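Long-range contact in inorganic pyrophosphatase (Thermus thermophilus, PDB 2PRD), which catalyses the magnesium-dependent hydrolysis of inorganic pyrophosphate to two phosphate ions, working as a homohexamer: residues P52-F57 / V73-P78. Sequence-based numbering, arbitrary orientation.
Sequences PGDYGF and VLSTYP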
# COMPACT_ATOMS: atom_id res chain seq x y z
N PRO A 52 -4.23 6.66 15.17
CA PRO A 52 -5.63 6.45 14.80
C PRO A 52 -6.19 7.54 13.93
O PRO A 52 -7.31 7.44 13.37
CB PRO A 52 -6.26 6.18 16.18
CG PRO A 52 -5.53 7.26 16.99
CD PRO A 52 -4.08 7.01 16.60
N GLY A 53 -5.46 8.62 13.70
CA GLY A 53 -5.94 9.71 12.81
C GLY A 53 -4.69 10.51 12.51
O GLY A 53 -3.71 10.15 13.19
N ASP A 54 -4.74 11.48 11.65
CA ASP A 54 -3.58 12.31 11.31
C ASP A 54 -3.26 13.30 12.42
O ASP A 54 -4.17 13.97 12.91
CB ASP A 54 -3.76 13.07 9.94
CG ASP A 54 -4.19 12.21 8.82
OD1 ASP A 54 -5.41 12.01 8.62
OD2 ASP A 54 -3.32 11.72 8.04
N TYR A 55 -2.01 13.33 12.85
CA TYR A 55 -1.59 14.18 13.95
C TYR A 55 -0.74 15.39 13.58
O TYR A 55 0.22 15.29 12.83
CB TYR A 55 -0.86 13.26 14.96
CG TYR A 55 -0.41 13.96 16.23
CD1 TYR A 55 -1.32 14.14 17.27
CD2 TYR A 55 0.89 14.40 16.43
CE1 TYR A 55 -0.94 14.76 18.48
CE2 TYR A 55 1.28 14.99 17.61
CZ TYR A 55 0.36 15.17 18.61
OH TYR A 55 0.71 15.79 19.80
N GLY A 56 -1.06 16.56 14.20
CA GLY A 56 -0.19 17.71 13.78
C GLY A 56 -0.45 18.79 14.82
O GLY A 56 -0.99 18.41 15.85
N PHE A 57 -0.14 20.00 14.46
CA PHE A 57 -0.31 21.12 15.40
C PHE A 57 -1.00 22.28 14.77
O PHE A 57 -0.95 22.34 13.52
CB PHE A 57 1.11 21.51 15.91
CG PHE A 57 2.02 22.15 14.90
CD1 PHE A 57 1.94 23.50 14.57
CD2 PHE A 57 3.01 21.41 14.27
CE1 PHE A 57 2.75 24.07 13.64
CE2 PHE A 57 3.84 21.97 13.32
CZ PHE A 57 3.74 23.31 13.01
N VAL A 73 -6.81 14.50 13.61
CA VAL A 73 -7.82 14.69 12.56
C VAL A 73 -8.35 13.38 12.01
O VAL A 73 -7.58 12.46 11.72
CB VAL A 73 -7.18 15.46 11.40
CG1 VAL A 73 -8.16 15.88 10.31
CG2 VAL A 73 -6.44 16.69 11.91
N LEU A 74 -9.66 13.35 11.82
CA LEU A 74 -10.35 12.19 11.25
C LEU A 74 -10.33 12.45 9.75
O LEU A 74 -10.78 13.55 9.34
CB LEU A 74 -11.76 12.16 11.84
CG LEU A 74 -11.82 12.09 13.36
CD1 LEU A 74 -13.25 11.71 13.79
CD2 LEU A 74 -10.83 11.06 13.88
N SER A 75 -9.78 11.57 8.94
CA SER A 75 -9.72 11.82 7.50
C SER A 75 -10.20 10.58 6.75
O SER A 75 -10.17 9.55 7.42
CB SER A 75 -8.25 12.03 7.05
OG SER A 75 -7.45 11.06 7.74
N THR A 76 -10.58 10.77 5.50
CA THR A 76 -10.96 9.65 4.64
C THR A 76 -9.69 8.94 4.17
O THR A 76 -9.66 7.69 4.20
CB THR A 76 -11.75 10.06 3.37
OG1 THR A 76 -12.98 10.63 3.89
CG2 THR A 76 -12.17 8.85 2.56
N TYR A 77 -8.69 9.68 3.81
CA TYR A 77 -7.39 9.15 3.34
C TYR A 77 -6.28 9.83 4.15
O TYR A 77 -6.38 11.05 4.38
CB TYR A 77 -7.19 9.47 1.85
CG TYR A 77 -8.31 9.17 0.90
CD1 TYR A 77 -8.76 7.86 0.74
CD2 TYR A 77 -8.87 10.16 0.09
CE1 TYR A 77 -9.77 7.53 -0.15
CE2 TYR A 77 -9.90 9.83 -0.77
CZ TYR A 77 -10.32 8.53 -0.90
OH TYR A 77 -11.32 8.21 -1.80
N PRO A 78 -5.31 9.04 4.59
CA PRO A 78 -4.21 9.59 5.41
C PRO A 78 -3.53 10.71 4.66
O PRO A 78 -3.43 10.67 3.41
CB PRO A 78 -3.29 8.40 5.65
CG PRO A 78 -4.19 7.19 5.44
CD PRO A 78 -5.15 7.61 4.30
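The flat group that matters here is the carboxylate of D54, with S75 at one oxygen and P78 at the other. OD1 accepts a hydrogen bond from S75 OG; the modelled separation of 2.4 Å is very short, so the exact length is doubtful. OD2 lies 3.5 Å from P78 CA and also accepts two backbone bonds, from R24 N and L79 N. CG stands anti to the carbonyl carbon of D54 (chi1 -49°), which carries the acid across to the loop that continues from V73-L74. Partners at both oxygens would limit rotation about the last torsion, and the three N-H and O-H donors would probably favour the charged form. The ring of Y77, further along the loop, takes no part in the pairing: its neighbour T76 sets CG2 over one face, 3.8 Å off, and the ring packs on N28 of one neighbouring subunit and F50 of another.

Behind the carboxylate, D54 and V73 form an antiparallel hydrogen-bonded pair. V73 N reaches D54 O at 2.8 Å and nearly straight (168°). The return bond, D54 N to V73 O, is 3.0 Å and more bent, its N-H...O angle 138°. One residue earlier, G53 CA sits 3.4 Å from V73 O, and a beta carbon on it would run into that oxygen. An alanine at D54 would probably leave S75 OG without OD1 and the backbone N-H groups of R24 and L79 without OD2, freeing the loop to shift.

This ladder joins strand 54-57 to strand 70-74 in the curled sheet of the pyrophosphatase fold. Y55, predicted to bind substrate, points away from V73-P78 and hydrogen-bonds D70, a predicted magnesium ligand. Strand 15-22 pairs with the far edge of 54-57, and strand 101-109 runs parallel to 70-74 on its other side.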